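Local coordinates for protein (alpha-2u-globulin) (PDB 2A2U) that probably carries small hydrophobic ligands in the central cavity of a lipocalin barrel and binds a hyaline droplet inducer, at residues F100-L112 against Y119-E131. Sequence-based numbering, arbitrary orientation.
Sequences FVEYDGGNTFTIL and YVMFHLINFKNGE
With CG anti to its carbonyl carbon (chi1 -58°), Asn-107 brings its amide end close to that of Asn-126, whose own CG is anti to the backbone N (chi1 171°), and the two side-chain amides meet with planes 47° apart. Asn-126 ND2 spends one N-H on Asn-107 OD1 at 2.9 Å and the other on Asp-104 O, also 2.9 Å away and approached from above the carbonyl plane. Asn-107 ND2 turns back to the preceding strand and the turn after it, donating to Tyr-103 O (2.8 Å) and to Val-101 O. Replacing Asn-107 with alanine is likely to leave Asn-126 with one acceptor fewer and Val-101 O and Tyr-103 O without their side-chain bonds. The extended chain of Lys-128 carries NZ to 2.8 Å from Asp-104 OD1, a salt bridge made above the carboxylate plane; Lys-50 makes a salt bridge to Asp-104 OD2. Strands 106-114 and 119-128 form an antiparallel hairpin of the lipocalin barrel, with paired backbone bonds at Gly-106/Phe-127, Thr-108/Ile-125 and Thr-110/His-123. On the face bearing Asn-107, Leu-124 CB packs against Phe-109 CB at 3.8 Å, while Phe-122 lies alongside Phe-109 and Ile-111, its CE1 3.6 Å from Ile-111 CG1. On the other face Thr-108 and Ile-125 pack on Pro-94 of the second subunit.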
ATOM      1  N   PHE A 100      -7.574  -2.821 -11.410  1.00 14.17           N
ATOM      2  CA  PHE A 100      -8.151  -2.744 -10.077  1.00 14.17           C
ATOM      3  C   PHE A 100      -7.500  -1.633  -9.278  1.00 14.17           C
ATOM      4  O   PHE A 100      -6.290  -1.458  -9.326  1.00 14.17           O
ATOM      5  CB  PHE A 100      -7.973  -4.055  -9.303  1.00  2.00           C
ATOM      6  CG  PHE A 100      -8.475  -3.977  -7.870  1.00  2.00           C
ATOM      7  CD1 PHE A 100      -9.811  -4.241  -7.570  1.00  2.00           C
ATOM      8  CD2 PHE A 100      -7.631  -3.559  -6.841  1.00  2.00           C
ATOM      9  CE1 PHE A 100     -10.297  -4.078  -6.276  1.00  2.00           C
ATOM     10  CE2 PHE A 100      -8.113  -3.396  -5.547  1.00  2.00           C
ATOM     11  CZ  PHE A 100      -9.445  -3.654  -5.268  1.00  2.00           C
ATOM     12  N   VAL A 101      -8.306  -0.902  -8.519  1.00 15.30           N
ATOM     13  CA  VAL A 101      -7.799   0.164  -7.673  1.00 15.30           C
ATOM     14  C   VAL A 101      -8.709   0.245  -6.452  1.00 15.30           C
ATOM     15  O   VAL A 101      -9.935   0.137  -6.560  1.00 15.30           O
ATOM     16  CB  VAL A 101      -7.712   1.532  -8.432  1.00  9.00           C
ATOM     17  CG1 VAL A 101      -9.092   2.029  -8.859  1.00  9.00           C
ATOM     18  CG2 VAL A 101      -7.014   2.560  -7.585  1.00  9.00           C
ATOM     19  N   GLU A 102      -8.093   0.324  -5.280  1.00 18.68           N
ATOM     20  CA  GLU A 102      -8.842   0.420  -4.046  1.00 18.68           C
ATOM     21  C   GLU A 102      -9.052   1.896  -3.766  1.00 18.68           C
ATOM     22  O   GLU A 102      -8.099   2.642  -3.573  1.00 18.68           O
ATOM     23  CB  GLU A 102      -8.087  -0.256  -2.898  1.00 33.53           C
ATOM     24  CG  GLU A 102      -8.904  -0.428  -1.614  1.00 33.53           C
ATOM     25  CD  GLU A 102     -10.045  -1.435  -1.740  1.00 33.53           C
ATOM     26  OE1 GLU A 102     -10.056  -2.243  -2.691  1.00 33.53           O
ATOM     27  OE2 GLU A 102     -10.937  -1.432  -0.869  1.00 33.53           O
ATOM     28  N   TYR A 103     -10.304   2.327  -3.816  1.00 17.36           N
ATOM     29  CA  TYR A 103     -10.641   3.721  -3.559  1.00 17.36           C
ATOM     30  C   TYR A 103     -12.121   3.822  -3.264  1.00 17.36           C
ATOM     31  O   TYR A 103     -12.937   3.701  -4.172  1.00 17.36           O
ATOM     32  CB  TYR A 103     -10.308   4.600  -4.770  1.00  2.00           C
ATOM     33  CG  TYR A 103     -10.707   6.047  -4.560  1.00  2.00           C
ATOM     34  CD1 TYR A 103      -9.976   6.871  -3.696  1.00  2.00           C
ATOM     35  CD2 TYR A 103     -11.815   6.591  -5.202  1.00  2.00           C
ATOM     36  CE1 TYR A 103     -10.338   8.203  -3.476  1.00  2.00           C
ATOM     37  CE2 TYR A 103     -12.190   7.930  -4.987  1.00  2.00           C
ATOM     38  CZ  TYR A 103     -11.444   8.722  -4.123  1.00  2.00           C
ATOM     39  OH  TYR A 103     -11.803  10.036  -3.906  1.00  2.00           O
ATOM     40  N   ASP A 104     -12.467   4.040  -2.001  1.00 17.32           N
ATOM     41  CA  ASP A 104     -13.866   4.143  -1.603  1.00 17.32           C
ATOM     42  C   ASP A 104     -14.543   2.836  -1.998  1.00 17.32           C
ATOM     43  O   ASP A 104     -15.656   2.835  -2.531  1.00 17.32           O
ATOM     44  CB  ASP A 104     -14.514   5.320  -2.324  1.00 37.21           C
ATOM     45  CG  ASP A 104     -15.859   5.674  -1.756  1.00 37.21           C
ATOM     46  OD1 ASP A 104     -15.956   5.911  -0.544  1.00 37.21           O
ATOM     47  OD2 ASP A 104     -16.829   5.730  -2.526  1.00 37.21           O
ATOM     48  N   GLY A 105     -13.818   1.735  -1.784  1.00 17.00           N
ATOM     49  CA  GLY A 105     -14.295   0.407  -2.126  1.00 17.00           C
ATOM     50  C   GLY A 105     -13.370  -0.271  -3.124  1.00 17.00           C
ATOM     51  O   GLY A 105     -12.244   0.181  -3.345  1.00 17.00           O
ATOM     52  N   GLY A 106     -13.832  -1.375  -3.702  1.00 19.65           N
ATOM     53  CA  GLY A 106     -13.036  -2.093  -4.676  1.00 19.65           C
ATOM     54  C   GLY A 106     -13.510  -1.661  -6.037  1.00 19.65           C
ATOM     55  O   GLY A 106     -14.697  -1.775  -6.335  1.00 19.65           O
ATOM     56  N   ASN A 107     -12.595  -1.160  -6.859  1.00 22.48           N
ATOM     57  CA  ASN A 107     -12.949  -0.678  -8.186  1.00 22.48           C
ATOM     58  C   ASN A 107     -12.352  -1.474  -9.324  1.00 22.48           C
ATOM     59  O   ASN A 107     -11.176  -1.810  -9.313  1.00 22.48           O
ATOM     60  CB  ASN A 107     -12.501   0.772  -8.365  1.00 15.68           C
ATOM     61  CG  ASN A 107     -13.090   1.699  -7.338  1.00 15.68           C
ATOM     62  OD1 ASN A 107     -14.265   2.050  -7.410  1.00 15.68           O
ATOM     63  ND2 ASN A 107     -12.263   2.139  -6.394  1.00 15.68           N
ATOM     64  N   THR A 108     -13.169  -1.716 -10.335  1.00 18.21           N
ATOM     65  CA  THR A 108     -12.737  -2.412 -11.529  1.00 18.21           C
ATOM     66  C   THR A 108     -13.062  -1.478 -12.687  1.00 18.21           C
ATOM     67  O   THR A 108     -14.201  -1.028 -12.825  1.00 18.21           O
ATOM     68  CB  THR A 108     -13.468  -3.750 -11.684  1.00 24.58           C
ATOM     69  OG1 THR A 108     -12.807  -4.738 -10.885  1.00 24.58           O
ATOM     70  CG2 THR A 108     -13.475  -4.209 -13.120  1.00 24.58           C
ATOM     71  N   PHE A 109     -12.054  -1.120 -13.472  1.00 11.66           N
ATOM     72  CA  PHE A 109     -12.285  -0.234 -14.605  1.00 11.66           C
ATOM     73  C   PHE A 109     -11.612  -0.671 -15.888  1.00 11.66           C
ATOM     74  O   PHE A 109     -10.690  -1.479 -15.868  1.00 11.66           O
ATOM     75  CB  PHE A 109     -11.907   1.208 -14.276  1.00  7.30           C
ATOM     76  CG  PHE A 109     -10.444   1.428 -14.072  1.00  7.30           C
ATOM     77  CD1 PHE A 109      -9.606   1.691 -15.151  1.00  7.30           C
ATOM     78  CD2 PHE A 109      -9.911   1.429 -12.797  1.00  7.30           C
ATOM     79  CE1 PHE A 109      -8.252   1.947 -14.966  1.00  7.30           C
ATOM     80  CE2 PHE A 109      -8.566   1.684 -12.595  1.00  7.30           C
ATOM     81  CZ  PHE A 109      -7.729   1.951 -13.687  1.00  7.30           C
ATOM     82  N   THR A 110     -12.124  -0.165 -17.007  1.00 14.29           N
ATOM     83  CA  THR A 110     -11.586  -0.472 -18.327  1.00 14.29           C
ATOM     84  C   THR A 110     -11.511   0.790 -19.168  1.00 14.29           C
ATOM     85  O   THR A 110     -12.159   1.788 -18.868  1.00 14.29           O
ATOM     86  CB  THR A 110     -12.460  -1.483 -19.081  1.00 22.91           C
ATOM     87  OG1 THR A 110     -13.813  -1.016 -19.117  1.00 22.91           O
ATOM     88  CG2 THR A 110     -12.423  -2.827 -18.408  1.00 22.91           C
ATOM     89  N   ILE A 111     -10.676   0.748 -20.198  1.00 22.48           N
ATOM     90  CA  ILE A 111     -10.511   1.867 -21.112  1.00 22.48           C
ATOM     91  C   ILE A 111     -11.486   1.603 -22.237  1.00 22.48           C
ATOM     92  O   ILE A 111     -11.267   0.745 -23.088  1.00 22.48           O
ATOM     93  CB  ILE A 111      -9.068   1.947 -21.614  1.00 27.79           C
ATOM     94  CG1 ILE A 111      -8.145   2.170 -20.415  1.00 27.79           C
ATOM     95  CG2 ILE A 111      -8.915   3.078 -22.604  1.00 27.79           C
ATOM     96  CD1 ILE A 111      -6.679   2.053 -20.712  1.00 27.79           C
ATOM     97  N   LEU A 112     -12.603   2.306 -22.173  1.00 28.50           N
ATOM     98  CA  LEU A 112     -13.684   2.158 -23.125  1.00 28.50           C
ATOM     99  C   LEU A 112     -13.347   2.612 -24.537  1.00 28.50           C
ATOM    100  O   LEU A 112     -13.555   1.861 -25.490  1.00 28.50           O
ATOM    101  CB  LEU A 112     -14.911   2.907 -22.612  1.00 23.84           C
ATOM    102  CG  LEU A 112     -16.264   2.251 -22.840  1.00 23.84           C
ATOM    103  CD1 LEU A 112     -16.252   0.863 -22.239  1.00 23.84           C
ATOM    104  CD2 LEU A 112     -17.349   3.092 -22.204  1.00 23.84           C
ATOM    105  N   TYR A 119      -8.946  12.467 -26.260  1.00 19.50           N
ATOM    106  CA  TYR A 119      -9.800  11.951 -25.205  1.00 19.50           C
ATOM    107  C   TYR A 119      -9.533  10.502 -24.786  1.00 19.50           C
ATOM    108  O   TYR A 119      -8.805   9.754 -25.445  1.00 19.50           O
ATOM    109  CB  TYR A 119     -11.267  12.083 -25.636  1.00 35.43           C
ATOM    110  CG  TYR A 119     -11.649  11.151 -26.770  1.00 35.43           C
ATOM    111  CD1 TYR A 119     -11.355  11.472 -28.091  1.00 35.43           C
ATOM    112  CD2 TYR A 119     -12.259   9.923 -26.513  1.00 35.43           C
ATOM    113  CE1 TYR A 119     -11.659  10.588 -29.129  1.00 35.43           C
ATOM    114  CE2 TYR A 119     -12.565   9.034 -27.538  1.00 35.43           C
ATOM    115  CZ  TYR A 119     -12.260   9.366 -28.843  1.00 35.43           C
ATOM    116  OH  TYR A 119     -12.529   8.474 -29.859  1.00 35.43           O
ATOM    117  N   VAL A 120     -10.125  10.143 -23.651  1.00 21.42           N
ATOM    118  CA  VAL A 120     -10.068   8.794 -23.108  1.00 21.42           C
ATOM    119  C   VAL A 120     -11.293   8.624 -22.226  1.00 21.42           C
ATOM    120  O   VAL A 120     -11.583   9.461 -21.377  1.00 21.42           O
ATOM    121  CB  VAL A 120      -8.765   8.477 -22.323  1.00 18.16           C
ATOM    122  CG1 VAL A 120      -8.654   9.303 -21.052  1.00 18.16           C
ATOM    123  CG2 VAL A 120      -8.722   6.999 -22.002  1.00 18.16           C
ATOM    124  N   MET A 121     -12.076   7.600 -22.529  1.00 22.45           N
ATOM    125  CA  MET A 121     -13.289   7.311 -21.784  1.00 22.45           C
ATOM    126  C   MET A 121     -13.057   6.050 -20.957  1.00 22.45           C
ATOM    127  O   MET A 121     -12.656   5.005 -21.481  1.00 22.45           O
ATOM    128  CB  MET A 121     -14.466   7.115 -22.748  1.00 31.24           C
ATOM    129  CG  MET A 121     -14.580   8.208 -23.800  1.00 31.24           C
ATOM    130  SD  MET A 121     -15.973   8.019 -24.904  1.00 31.24           S
ATOM    131  CE  MET A 121     -16.044   9.636 -25.626  1.00 31.24           C
ATOM    132  N   PHE A 122     -13.230   6.179 -19.648  1.00 15.85           N
ATOM    133  CA  PHE A 122     -13.054   5.053 -18.746  1.00 15.85           C
ATOM    134  C   PHE A 122     -14.422   4.642 -18.240  1.00 15.85           C
ATOM    135  O   PHE A 122     -15.318   5.468 -18.106  1.00 15.85           O
ATOM    136  CB  PHE A 122     -12.206   5.450 -17.537  1.00 12.74           C
ATOM    137  CG  PHE A 122     -10.746   5.652 -17.832  1.00 12.74           C
ATOM    138  CD1 PHE A 122      -9.873   4.578 -17.814  1.00 12.74           C
ATOM    139  CD2 PHE A 122     -10.231   6.929 -18.036  1.00 12.74           C
ATOM    140  CE1 PHE A 122      -8.516   4.769 -17.985  1.00 12.74           C
ATOM    141  CE2 PHE A 122      -8.877   7.129 -18.211  1.00 12.74           C
ATOM    142  CZ  PHE A 122      -8.017   6.049 -18.184  1.00 12.74           C
ATOM    143  N   HIS A 123     -14.578   3.356 -17.966  1.00 18.86           N
ATOM    144  CA  HIS A 123     -15.821   2.829 -17.421  1.00 18.86           C
ATOM    145  C   HIS A 123     -15.441   2.097 -16.139  1.00 18.86           C
ATOM    146  O   HIS A 123     -14.629   1.173 -16.158  1.00 18.86           O
ATOM    147  CB  HIS A 123     -16.486   1.869 -18.396  1.00 28.28           C
ATOM    148  CG  HIS A 123     -17.702   1.205 -17.831  1.00 28.28           C
ATOM    149  ND1 HIS A 123     -17.719  -0.116 -17.464  1.00 28.28           N
ATOM    150  CD2 HIS A 123     -18.919   1.706 -17.512  1.00 28.28           C
ATOM    151  CE1 HIS A 123     -18.892  -0.411 -16.934  1.00 28.28           C
ATOM    152  NE2 HIS A 123     -19.641   0.685 -16.952  1.00 28.28           N
ATOM    153  N   LEU A 124     -16.038   2.503 -15.031  1.00 21.89           N
ATOM    154  CA  LEU A 124     -15.719   1.916 -13.742  1.00 21.89           C
ATOM    155  C   LEU A 124     -16.903   1.403 -12.941  1.00 21.89           C
ATOM    156  O   LEU A 124     -17.955   2.034 -12.900  1.00 21.89           O
ATOM    157  CB  LEU A 124     -14.947   2.944 -12.901  1.00 11.73           C
ATOM    158  CG  LEU A 124     -14.767   2.717 -11.394  1.00 11.73           C
ATOM    159  CD1 LEU A 124     -13.508   3.379 -10.924  1.00 11.73           C
ATOM    160  CD2 LEU A 124     -15.952   3.231 -10.593  1.00 11.73           C
ATOM    161  N   ILE A 125     -16.698   0.270 -12.276  1.00 18.82           N
ATOM    162  CA  ILE A 125     -17.709  -0.319 -11.406  1.00 18.82           C
ATOM    163  C   ILE A 125     -17.127  -0.297  -9.995  1.00 18.82           C
ATOM    164  O   ILE A 125     -15.975  -0.657  -9.789  1.00 18.82           O
ATOM    165  CB  ILE A 125     -18.028  -1.773 -11.762  1.00 29.01           C
ATOM    166  CG1 ILE A 125     -18.359  -1.898 -13.240  1.00 29.01           C
ATOM    167  CG2 ILE A 125     -19.233  -2.243 -10.955  1.00 29.01           C
ATOM    168  CD1 ILE A 125     -18.460  -3.338 -13.703  1.00 29.01           C
ATOM    169  N   ASN A 126     -17.927   0.107  -9.023  1.00 19.82           N
ATOM    170  CA  ASN A 126     -17.458   0.177  -7.645  1.00 19.82           C
ATOM    171  C   ASN A 126     -18.195  -0.796  -6.731  1.00 19.82           C
ATOM    172  O   ASN A 126     -19.375  -1.033  -6.916  1.00 19.82           O
ATOM    173  CB  ASN A 126     -17.623   1.607  -7.130  1.00 19.59           C
ATOM    174  CG  ASN A 126     -17.370   1.729  -5.644  1.00 19.59           C
ATOM    175  OD1 ASN A 126     -18.265   1.485  -4.837  1.00 19.59           O
ATOM    176  ND2 ASN A 126     -16.162   2.137  -5.273  1.00 19.59           N
ATOM    177  N   PHE A 127     -17.475  -1.413  -5.799  1.00 24.25           N
ATOM    178  CA  PHE A 127     -18.089  -2.322  -4.840  1.00 24.25           C
ATOM    179  C   PHE A 127     -17.729  -1.901  -3.428  1.00 24.25           C
ATOM    180  O   PHE A 127     -16.554  -1.755  -3.096  1.00 24.25           O
ATOM    181  CB  PHE A 127     -17.643  -3.757  -5.037  1.00 24.64           C
ATOM    182  CG  PHE A 127     -18.126  -4.672  -3.966  1.00 24.64           C
ATOM    183  CD1 PHE A 127     -19.369  -5.281  -4.062  1.00 24.64           C
ATOM    184  CD2 PHE A 127     -17.365  -4.861  -2.818  1.00 24.64           C
ATOM    185  CE1 PHE A 127     -19.846  -6.059  -3.026  1.00 24.64           C
ATOM    186  CE2 PHE A 127     -17.830  -5.630  -1.783  1.00 24.64           C
ATOM    187  CZ  PHE A 127     -19.074  -6.232  -1.879  1.00 24.64           C
ATOM    188  N   LYS A 128     -18.743  -1.750  -2.591  1.00 20.61           N
ATOM    189  CA  LYS A 128     -18.513  -1.359  -1.221  1.00 20.61           C
ATOM    190  C   LYS A 128     -19.668  -1.745  -0.323  1.00 20.61           C
ATOM    191  O   LYS A 128     -20.773  -1.222  -0.455  1.00 20.61           O
ATOM    192  CB  LYS A 128     -18.276   0.138  -1.126  1.00 46.79           C
ATOM    193  CG  LYS A 128     -17.691   0.570   0.192  1.00 46.79           C
ATOM    194  CD  LYS A 128     -17.605   2.065   0.241  1.00 46.79           C
ATOM    195  CE  LYS A 128     -16.705   2.537   1.362  1.00 46.79           C
ATOM    196  NZ  LYS A 128     -16.675   4.028   1.378  1.00 46.79           N
ATOM    197  N   ASN A 129     -19.390  -2.649   0.609  1.00 41.28           N
ATOM    198  CA  ASN A 129     -20.378  -3.128   1.570  1.00 41.28           C
ATOM    199  C   ASN A 129     -21.620  -3.679   0.884  1.00 41.28           C
ATOM    200  O   ASN A 129     -22.724  -3.180   1.096  1.00 41.28           O
ATOM    201  CB  ASN A 129     -20.756  -2.015   2.558  1.00 69.22           C
ATOM    202  CG  ASN A 129     -19.554  -1.482   3.325  1.00 69.22           C
ATOM    203  OD1 ASN A 129     -18.714  -2.249   3.806  1.00 69.22           O
ATOM    204  ND2 ASN A 129     -19.473  -0.161   3.450  1.00 69.22           N
ATOM    205  N   GLY A 130     -21.429  -4.694   0.044  1.00 33.06           N
ATOM    206  CA  GLY A 130     -22.538  -5.312  -0.657  1.00 33.06           C
ATOM    207  C   GLY A 130     -23.091  -4.569  -1.861  1.00 33.06           C
ATOM    208  O   GLY A 130     -23.723  -5.182  -2.719  1.00 33.06           O
ATOM    209  N   GLU A 131     -22.855  -3.262  -1.943  1.00 35.09           N
ATOM    210  CA  GLU A 131     -23.361  -2.461  -3.062  1.00 35.09           C
ATOM    211  C   GLU A 131     -22.362  -2.143  -4.172  1.00 35.09           C
ATOM    212  O   GLU A 131     -21.148  -2.104  -3.956  1.00 35.09           O
ATOM    213  CB  GLU A 131     -23.954  -1.150  -2.553  1.00198.88           C
ATOM    214  CG  GLU A 131     -25.220  -1.318  -1.745  1.00198.88           C
ATOM    215  CD  GLU A 131     -25.675  -0.024  -1.116  1.00198.88           C
ATOM    216  OE1 GLU A 131     -25.057   1.032  -1.370  1.00198.88           O
ATOM    217  OE2 GLU A 131     -26.666  -0.052  -0.361  1.00198.88           O
TER
HETATM  218  O   HOH W   1     -18.555   3.409  -2.904  1.00 30.98           O